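Local coordinates for inactive dihydroorotase-like domain (Chaetomium thermophilum, PDB 5NNL), which is of unknown function but belongs, as an inactive relative, to the dihydroorotase-like family of alpha/beta-barrel domains, at residues Gln311-Thr314 with Val319-Leu322; Tyr71-Leu76 with His275-Ala280; Cys194-Thr199 with Ala226-Lys231; Phe185-Asp190 with Glu201-Leu206. One frame throughout, in Å; residues are numbered along the deposited sequence. Where two conformers were deposited one is given.

Contact 1 (Gln311-Thr314 with Val319-Leu322); sequences QRVT and VACL
V313 and C321 face each other at the tight centre of this antiparallel beta hairpin, in which strand 305-315 turns back as strand 318-322; the two short strand segments run at 163° to one another. Between them, V313 N gives its hydrogen to C321 O at 3.2 Å. The return bond is split by a classic beta bulge, since A320 and C321 both lie opposite V313. V313 O takes a short bond from A320 N at 2.7 Å and a weak one from C321 N at 3.4 Å, so one carbonyl oxygen serves two successive amides. Among the side chains, V313 CB lies 3.9 Å from C321 CB, while V313 CG1 and A320 CB make a looser pair at 4.5 Å.

The other face, carrying R312, T314, V319 and L322, is looser and nearer solvent. R312 starts with CG anti to the backbone N (chi1 -178°) and crosses L322 obliquely, its CG only brushing L322 CD2 at 4.2 Å. The backbone is closer here than the side chains, as the CA-H...O contact of R312 CA with C321 O, 3.3 Å, makes plain. T314 OG1 is hydrogen-bonded to T281 OG1 and G279 O, toward strand 281-291 and the turn before it.

The hairpin exemplifies how a bulge absorbs an extra residue: the register shifts by one between V313 and T314, yet V313 O keeps its bonds. Strand 281-291 pairs with the far edge of 311-314, where Q311 and R312 both face E283 in a second classic bulge, and V313 and A320 pack on I35 of helix 26-37.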
# COMPACT_ATOMS: atom_id res chain seq x y z
N GLN A 311 -1.17 20.97 -4.75
CA GLN A 311 -1.68 22.13 -5.48
C GLN A 311 -2.41 21.70 -6.75
O GLN A 311 -3.47 22.25 -7.07
CB GLN A 311 -0.54 23.09 -5.81
CG GLN A 311 -0.91 24.24 -6.75
CD GLN A 311 0.23 25.21 -6.99
OE1 GLN A 311 1.40 24.90 -6.71
NE2 GLN A 311 -0.09 26.39 -7.50
N ARG A 312 -1.87 20.73 -7.47
CA ARG A 312 -2.47 20.31 -8.73
C ARG A 312 -2.03 18.89 -9.06
O ARG A 312 -0.85 18.56 -8.92
CB ARG A 312 -2.09 21.26 -9.87
CG ARG A 312 -2.73 20.91 -11.21
CD ARG A 312 -2.14 21.69 -12.37
NE ARG A 312 -0.68 21.54 -12.43
CZ ARG A 312 0.04 21.59 -13.55
NH1 ARG A 312 -0.54 21.77 -14.73
NH2 ARG A 312 1.36 21.45 -13.48
N VAL A 313 -2.98 18.08 -9.51
CA VAL A 313 -2.71 16.74 -10.03
C VAL A 313 -3.30 16.66 -11.42
O VAL A 313 -4.49 16.95 -11.61
CB VAL A 313 -3.29 15.64 -9.12
CG1 VAL A 313 -3.11 14.25 -9.75
CG2 VAL A 313 -2.66 15.70 -7.74
N THR A 314 -2.48 16.29 -12.39
CA THR A 314 -2.95 16.01 -13.74
C THR A 314 -3.00 14.50 -13.95
O THR A 314 -2.21 13.74 -13.37
CB THR A 314 -2.06 16.66 -14.80
OG1 THR A 314 -0.73 16.12 -14.72
CG2 THR A 314 -2.01 18.17 -14.60
N VAL A 319 -7.08 18.00 -15.39
CA VAL A 319 -6.72 18.42 -14.04
C VAL A 319 -7.64 17.68 -13.08
O VAL A 319 -8.84 17.97 -12.99
CB VAL A 319 -6.84 19.94 -13.88
CG1 VAL A 319 -6.73 20.34 -12.41
CG2 VAL A 319 -5.75 20.63 -14.69
N ALA A 320 -7.08 16.72 -12.35
CA ALA A 320 -7.86 15.86 -11.47
C ALA A 320 -7.98 16.40 -10.05
O ALA A 320 -8.78 15.87 -9.28
CB ALA A 320 -7.23 14.46 -11.42
N CYS A 321 -7.23 17.44 -9.70
CA CYS A 321 -7.28 17.96 -8.34
C CYS A 321 -6.68 19.36 -8.30
O CYS A 321 -5.71 19.65 -9.00
CB CYS A 321 -6.53 17.04 -7.37
SG CYS A 321 -6.46 17.67 -5.69
N LEU A 322 -7.26 20.21 -7.46
CA LEU A 322 -6.74 21.55 -7.20
C LEU A 322 -6.80 21.81 -5.70
O LEU A 322 -7.89 21.77 -5.12
CB LEU A 322 -7.53 22.62 -7.95
CG LEU A 322 -7.46 22.62 -9.48
CD1 LEU A 322 -8.53 23.55 -10.05
CD2 LEU A 322 -6.07 23.04 -9.94

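Contact 2 (Tyr71-Leu76 with His275-Ala280); sequences YCDFNL and HDQVGA
D73 and Q277 carry this contact between the start of a parallel barrel strand, 73-79, and a type II beta turn running from Q277 to A280, just ahead of strand 281-291. They illustrate how a single long side chain can tie a loop to the N-terminal end of a strand while the two backbones stay well apart: the closest CA atoms, those of D73 and Q277, are 9.1 Å from each other. Q277 spans most of that gap because its chain is extended beyond CG (chi2 -172°), and it meets the shorter D73 side chain coming from the opposite direction.

Each polar group is held at both of its ends. D73 OD1 accepts from the backbone N of A334, in the C-terminal part of the chain, while Q277 OE1 is hydrogen-bonded to S40 OG on the adjacent strand 39-44. With the remaining carboxylate oxygen and the amide nitrogen joined to each other, rotation of both flat groups is restricted. The side chains of D73 and Q277 also touch M41. The joining bond runs from Q277 NE2 to D73 OD2 at 3.0 Å, with the acceptor in the amide plane but the donor 45° out of the carboxylate plane.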
# COMPACT_ATOMS: atom_id res chain seq x y z
N TYR A 71 -10.85 6.75 -11.17
CA TYR A 71 -10.22 8.05 -11.33
C TYR A 71 -8.71 8.00 -11.20
O TYR A 71 -8.06 9.05 -11.27
CB TYR A 71 -10.82 9.04 -10.33
CG TYR A 71 -12.28 9.28 -10.61
CD1 TYR A 71 -12.68 10.15 -11.62
CD2 TYR A 71 -13.26 8.62 -9.88
CE1 TYR A 71 -14.02 10.38 -11.88
CE2 TYR A 71 -14.61 8.84 -10.14
CZ TYR A 71 -14.98 9.71 -11.14
OH TYR A 71 -16.31 9.94 -11.41
N CYS A 72 -8.14 6.82 -11.00
CA CYS A 72 -6.71 6.59 -11.17
C CYS A 72 -6.55 5.20 -11.77
O CYS A 72 -7.51 4.43 -11.86
CB CYS A 72 -5.96 6.73 -9.83
SG CYS A 72 -6.36 5.48 -8.59
N ASP A 73 -5.34 4.89 -12.22
CA ASP A 73 -5.05 3.54 -12.69
C ASP A 73 -4.83 2.61 -11.50
O ASP A 73 -4.50 3.05 -10.40
CB ASP A 73 -3.83 3.54 -13.61
CG ASP A 73 -4.06 4.32 -14.89
OD1 ASP A 73 -5.24 4.54 -15.24
OD2 ASP A 73 -3.07 4.70 -15.55
N PHE A 74 -5.02 1.32 -11.73
CA PHE A 74 -4.94 0.38 -10.63
C PHE A 74 -4.60 -1.01 -11.14
O PHE A 74 -4.78 -1.33 -12.32
CB PHE A 74 -6.24 0.36 -9.82
CG PHE A 74 -7.38 -0.33 -10.51
CD1 PHE A 74 -8.18 0.35 -11.41
CD2 PHE A 74 -7.65 -1.67 -10.25
CE1 PHE A 74 -9.23 -0.29 -12.05
CE2 PHE A 74 -8.70 -2.31 -10.88
CZ PHE A 74 -9.49 -1.62 -11.78
N ASN A 75 -4.09 -1.82 -10.22
CA ASN A 75 -3.86 -3.24 -10.42
C ASN A 75 -4.62 -4.00 -9.34
O ASN A 75 -4.69 -3.55 -8.19
CB ASN A 75 -2.37 -3.58 -10.32
CG ASN A 75 -1.76 -3.96 -11.65
OD1 ASN A 75 -2.35 -4.69 -12.44
ND2 ASN A 75 -0.55 -3.45 -11.91
N LEU A 76 -5.22 -5.12 -9.71
CA LEU A 76 -5.77 -6.02 -8.72
C LEU A 76 -4.70 -7.00 -8.27
O LEU A 76 -3.60 -7.08 -8.84
CB LEU A 76 -6.99 -6.77 -9.27
CG LEU A 76 -8.28 -5.96 -9.44
CD1 LEU A 76 -9.36 -6.81 -10.09
CD2 LEU A 76 -8.77 -5.42 -8.11
N HIS A 275 3.89 0.22 -15.19
CA HIS A 275 4.17 0.91 -16.44
C HIS A 275 4.34 2.41 -16.22
O HIS A 275 3.98 2.96 -15.18
CB HIS A 275 3.05 0.65 -17.45
CG HIS A 275 2.97 -0.77 -17.91
ND1 HIS A 275 3.99 -1.67 -17.73
CD2 HIS A 275 1.98 -1.44 -18.55
CE1 HIS A 275 3.64 -2.84 -18.24
NE2 HIS A 275 2.42 -2.73 -18.74
N ASP A 276 4.91 3.06 -17.24
CA ASP A 276 5.03 4.51 -17.23
C ASP A 276 3.66 5.16 -17.39
O ASP A 276 2.78 4.64 -18.08
CB ASP A 276 5.96 4.97 -18.34
CG ASP A 276 7.38 4.48 -18.15
OD1 ASP A 276 7.88 4.54 -17.01
OD2 ASP A 276 7.99 4.01 -19.14
N GLN A 277 3.49 6.31 -16.74
CA GLN A 277 2.26 7.10 -16.84
C GLN A 277 2.61 8.46 -17.44
O GLN A 277 3.08 9.35 -16.73
CB GLN A 277 1.60 7.28 -15.48
CG GLN A 277 1.00 6.03 -14.89
CD GLN A 277 0.21 6.33 -13.64
OE1 GLN A 277 0.76 6.84 -12.66
NE2 GLN A 277 -1.09 6.05 -13.67
N VAL A 278 2.38 8.61 -18.74
CA VAL A 278 2.51 9.92 -19.35
C VAL A 278 1.36 10.80 -18.88
O VAL A 278 0.21 10.36 -18.81
CB VAL A 278 2.57 9.81 -20.88
CG1 VAL A 278 1.19 9.51 -21.47
CG2 VAL A 278 3.16 11.09 -21.50
N GLY A 279 1.68 12.04 -18.52
CA GLY A 279 0.67 13.02 -18.19
C GLY A 279 0.23 13.04 -16.75
O GLY A 279 -0.58 13.90 -16.38
N ALA A 280 0.73 12.13 -15.91
CA ALA A 280 0.40 12.12 -14.49
C ALA A 280 1.45 12.93 -13.75
O ALA A 280 2.62 12.52 -13.68
CB ALA A 280 0.31 10.69 -13.96

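Contact 3 (Cys194-Thr199 with Ala226-Lys231); sequences CHFLPT and AHFLKK
F228, in the last turn of helix 221-228, meets both C194 and F196 of the loop ahead of helix 200-207. The turn that presents it opens at A226, whose methyl group is directed away from the loop and touches W298, and continues through H227. At F228, CG stands anti to the backbone N (chi1 -177°), which sends the ring out toward the loop. There the edge of F196 is turned toward the face of F228 in a T-shaped pair, centroids 5.7 Å apart and planes at 75°, with F196 CE2 3.9 Å from F228 CG. C194 SG, in a disulfide with C191, lies obliquely to the same phenyl ring, 4.0 Å from F228 CD2, as a sulfur-aromatic contact. F196 reaches back as well to L221, Q224 and L225, so the loop covers more of the helix than its final turn. Past L229, the helix ends in a Schellman motif: K230 takes a positive phi, and its N bonds to H227 O at 3.0 Å. K231 N closes the outer bond to A226 O at 3.2 Å, and the K231 side chain also touches W298.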
# COMPACT_ATOMS: atom_id res chain seq x y z
N CYS A 194 -3.37 -0.52 21.08
CA CYS A 194 -3.21 -0.82 19.65
C CYS A 194 -1.91 -1.61 19.47
O CYS A 194 -0.84 -1.04 19.27
CB CYS A 194 -3.20 0.46 18.84
SG CYS A 194 -4.64 1.56 19.04
N HIS A 195 -2.01 -2.94 19.55
CA HIS A 195 -0.83 -3.79 19.40
C HIS A 195 -0.45 -4.01 17.95
O HIS A 195 0.56 -4.69 17.69
CB HIS A 195 -1.05 -5.13 20.11
CG HIS A 195 -1.51 -4.98 21.53
ND1 HIS A 195 -0.70 -4.47 22.52
CD2 HIS A 195 -2.69 -5.27 22.12
CE1 HIS A 195 -1.37 -4.45 23.66
NE2 HIS A 195 -2.58 -4.93 23.45
N PHE A 196 -1.20 -3.47 17.00
CA PHE A 196 -0.81 -3.47 15.60
C PHE A 196 0.10 -2.29 15.25
O PHE A 196 0.70 -2.28 14.17
CB PHE A 196 -2.04 -3.45 14.68
CG PHE A 196 -3.10 -2.47 15.10
CD1 PHE A 196 -3.03 -1.15 14.70
CD2 PHE A 196 -4.15 -2.87 15.91
CE1 PHE A 196 -4.00 -0.24 15.10
CE2 PHE A 196 -5.12 -1.97 16.31
CZ PHE A 196 -5.04 -0.65 15.90
N LEU A 197 0.20 -1.30 16.14
CA LEU A 197 1.17 -0.24 15.98
C LEU A 197 2.52 -0.68 16.53
O LEU A 197 2.59 -1.57 17.39
CB LEU A 197 0.71 1.02 16.71
CG LEU A 197 -0.49 1.78 16.15
CD1 LEU A 197 -0.85 2.92 17.09
CD2 LEU A 197 -0.20 2.32 14.76
N PRO A 198 3.61 -0.08 16.07
CA PRO A 198 4.93 -0.41 16.63
C PRO A 198 5.08 0.13 18.04
O PRO A 198 4.47 1.13 18.42
CB PRO A 198 5.91 0.27 15.67
CG PRO A 198 5.13 1.43 15.13
CD PRO A 198 3.72 0.92 14.99
N THR A 199 5.93 -0.54 18.82
CA THR A 199 6.37 0.04 20.07
C THR A 199 7.29 1.22 19.77
O THR A 199 7.80 1.34 18.66
CB THR A 199 7.11 -0.99 20.93
OG1 THR A 199 8.35 -1.34 20.30
CG2 THR A 199 6.27 -2.25 21.13
N ALA A 226 -8.84 2.97 12.80
CA ALA A 226 -10.14 3.62 12.97
C ALA A 226 -11.18 2.63 13.46
O ALA A 226 -12.01 2.96 14.32
CB ALA A 226 -10.57 4.25 11.65
N HIS A 227 -11.18 1.41 12.91
CA HIS A 227 -12.14 0.40 13.34
C HIS A 227 -11.94 0.02 14.80
O HIS A 227 -12.90 -0.06 15.57
CB HIS A 227 -12.03 -0.83 12.43
CG HIS A 227 -13.08 -1.87 12.69
ND1 HIS A 227 -14.29 -1.58 13.28
CD2 HIS A 227 -13.09 -3.20 12.43
CE1 HIS A 227 -15.00 -2.69 13.38
NE2 HIS A 227 -14.30 -3.69 12.87
N PHE A 228 -10.69 -0.20 15.21
CA PHE A 228 -10.40 -0.55 16.59
C PHE A 228 -10.82 0.56 17.56
O PHE A 228 -11.15 0.27 18.72
CB PHE A 228 -8.91 -0.85 16.76
CG PHE A 228 -8.54 -1.30 18.14
CD1 PHE A 228 -8.56 -2.64 18.47
CD2 PHE A 228 -8.16 -0.37 19.10
CE1 PHE A 228 -8.21 -3.05 19.74
CE2 PHE A 228 -7.81 -0.78 20.37
CZ PHE A 228 -7.83 -2.12 20.69
N LEU A 229 -10.80 1.81 17.11
CA LEU A 229 -11.23 2.94 17.94
C LEU A 229 -12.70 3.29 17.74
O LEU A 229 -13.19 4.22 18.40
CB LEU A 229 -10.36 4.16 17.65
CG LEU A 229 -8.87 4.07 18.00
CD1 LEU A 229 -8.16 5.39 17.68
CD2 LEU A 229 -8.65 3.71 19.46
N LYS A 230 -13.41 2.59 16.86
CA LYS A 230 -14.85 2.73 16.70
C LYS A 230 -15.22 4.14 16.21
O LYS A 230 -15.99 4.87 16.84
CB LYS A 230 -15.57 2.40 18.01
CG LYS A 230 -15.24 1.01 18.56
CD LYS A 230 -16.48 0.27 19.03
CE LYS A 230 -16.17 -1.18 19.38
NZ LYS A 230 -17.39 -1.94 19.81
N LYS A 231 -14.67 4.49 15.05
CA LYS A 231 -15.07 5.67 14.30
C LYS A 231 -15.88 5.21 13.09
O LYS A 231 -16.16 4.02 12.93
CB LYS A 231 -13.84 6.49 13.88
CG LYS A 231 -12.75 6.61 14.93
CD LYS A 231 -13.07 7.65 15.99
CE LYS A 231 -12.16 7.48 17.21
NZ LYS A 231 -12.16 8.67 18.10

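Contact 4 (Phe185-Asp190 with Glu201-Leu206); sequences FLSQKD and EDQEAL
The side-chain amide of Q203 slides in beside the backbone of F185-S187, with S187 CB over one face of its nitrogen end, 3.7 Å from NE2, and F185 N on the other face, 3.8 Å from NE2. Ahead of that nitrogen stands L186 O, 3.1 Å from Q203 NE2. The approach comes from helix 200-207: CG of Q203 is anti to its backbone N (chi1 -168°), and the chain runs extended from there across to the loop that follows helix 181-185.

The second flat group, the carboxylate of D190, lies on the loop side and organises it. Its OD2 accepts from S187 N at 2.9 Å, met on the anti side and 31° out of the carboxylate plane. S187 OG in turn accepts from K189 N, two residues on, an ST turn, so two side-chain bonds hold the S187-D190 turn.

A water molecule joins the two flat groups, accepting from Q203 NE2 at 2.9 Å and donating to D190 OD2 at 3.3 Å. Q203 NE2 is also bonded to S183 O, within the short helix 181-185. The example shows how a glutamine can stitch a helix to a loop with one long side chain rather than an apolar cluster: its NE2 is bonded to S183 O and the water, which probably helps set the turn of the amide, and the negative carboxylate beyond may polarise the water.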
# COMPACT_ATOMS: atom_id res chain seq x y z
N PHE A 185 4.71 7.45 12.50
CA PHE A 185 4.24 8.61 13.26
C PHE A 185 3.24 8.25 14.35
O PHE A 185 2.75 9.16 15.03
CB PHE A 185 3.64 9.64 12.31
CG PHE A 185 4.56 10.05 11.20
CD1 PHE A 185 5.51 11.02 11.41
CD2 PHE A 185 4.48 9.44 9.96
CE1 PHE A 185 6.37 11.39 10.41
CE2 PHE A 185 5.33 9.81 8.94
CZ PHE A 185 6.28 10.79 9.17
N LEU A 186 2.92 6.97 14.53
CA LEU A 186 2.07 6.50 15.61
C LEU A 186 2.69 5.25 16.22
O LEU A 186 3.16 4.38 15.48
CB LEU A 186 0.65 6.18 15.14
CG LEU A 186 -0.17 7.32 14.54
CD1 LEU A 186 -1.40 6.75 13.85
CD2 LEU A 186 -0.58 8.32 15.61
N SER A 187 2.67 5.16 17.55
CA SER A 187 3.24 4.03 18.27
C SER A 187 2.32 3.65 19.42
O SER A 187 1.28 4.27 19.65
CB SER A 187 4.65 4.36 18.78
OG SER A 187 4.59 5.20 19.93
N GLN A 188 2.71 2.60 20.15
CA GLN A 188 1.93 2.16 21.30
C GLN A 188 1.97 3.16 22.45
O GLN A 188 1.14 3.07 23.36
CB GLN A 188 2.43 0.79 21.78
CG GLN A 188 1.75 -0.37 21.05
CD GLN A 188 2.42 -1.70 21.31
OE1 GLN A 188 2.85 -1.98 22.43
NE2 GLN A 188 2.53 -2.52 20.27
N LYS A 189 2.91 4.10 22.43
CA LYS A 189 2.83 5.24 23.33
C LYS A 189 1.58 6.06 23.05
O LYS A 189 0.92 6.54 23.98
CB LYS A 189 4.08 6.11 23.20
CG LYS A 189 4.11 7.33 24.11
CD LYS A 189 4.64 6.98 25.50
CE LYS A 189 4.48 8.14 26.46
NZ LYS A 189 5.58 8.21 27.46
N ASP A 190 1.24 6.24 21.78
CA ASP A 190 0.05 7.00 21.42
C ASP A 190 -1.22 6.19 21.66
O ASP A 190 -2.28 6.78 21.92
CB ASP A 190 0.14 7.43 19.96
CG ASP A 190 1.45 8.11 19.64
OD1 ASP A 190 1.86 9.00 20.41
OD2 ASP A 190 2.09 7.74 18.63
N GLU A 201 10.29 1.54 20.60
CA GLU A 201 11.57 0.98 20.17
C GLU A 201 11.48 0.44 18.75
O GLU A 201 12.42 0.61 17.96
CB GLU A 201 12.02 -0.13 21.12
CG GLU A 201 13.25 -0.88 20.62
CD GLU A 201 13.98 -1.65 21.70
OE1 GLU A 201 13.58 -1.56 22.88
OE2 GLU A 201 14.97 -2.35 21.38
N ASP A 202 10.38 -0.22 18.41
CA ASP A 202 10.19 -0.67 17.03
C ASP A 202 10.22 0.51 16.08
O ASP A 202 10.91 0.48 15.05
CB ASP A 202 8.87 -1.44 16.90
CG ASP A 202 8.92 -2.83 17.52
OD1 ASP A 202 10.02 -3.42 17.59
OD2 ASP A 202 7.85 -3.33 17.92
N GLN A 203 9.49 1.58 16.41
CA GLN A 203 9.40 2.73 15.51
C GLN A 203 10.77 3.37 15.30
O GLN A 203 11.11 3.76 14.18
CB GLN A 203 8.41 3.75 16.08
CG GLN A 203 8.02 4.84 15.10
CD GLN A 203 7.23 5.94 15.76
OE1 GLN A 203 7.80 6.86 16.36
NE2 GLN A 203 5.91 5.86 15.68
N GLU A 204 11.56 3.48 16.37
CA GLU A 204 12.90 4.03 16.24
C GLU A 204 13.76 3.15 15.35
O GLU A 204 14.56 3.65 14.54
CB GLU A 204 13.54 4.19 17.62
CG GLU A 204 14.89 4.88 17.63
CD GLU A 204 15.53 4.89 19.00
OE1 GLU A 204 14.80 5.08 20.00
OE2 GLU A 204 16.77 4.71 19.08
N ALA A 205 13.63 1.83 15.48
CA ALA A 205 14.36 0.92 14.60
C ALA A 205 13.97 1.14 13.15
O ALA A 205 14.82 1.01 12.25
CB ALA A 205 14.11 -0.53 15.02
N LEU A 206 12.71 1.49 12.89
CA LEU A 206 12.28 1.75 11.52
C LEU A 206 12.94 3.02 10.97
O LEU A 206 13.44 3.03 9.84
CB LEU A 206 10.76 1.88 11.46
CG LEU A 206 9.94 0.63 11.82
CD1 LEU A 206 8.46 0.95 11.77
CD2 LEU A 206 10.27 -0.53 10.90
O HOH W 1 5.04 8.09 17.24

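In the fold
Contact 2 lies on the opposite side of the chain's centre from contacts 3 and 4. Contact 1 joins two strands, contact 2 a strand and the loop before strand 281-291, and the two touch through T314 and G279; the first relies on backbone pairing, the second on one side-chain bond. Contacts 3 and 4 concern loops and helix ends, their segments alternating along the chain, and Q188 joins them by bonds to L197 O and P198 O. There aromatic and sulfur packing in contact 3 contrasts with water-linked polar chemistry in contact 4. All four are partly buried, and none lies at the centre of the fold.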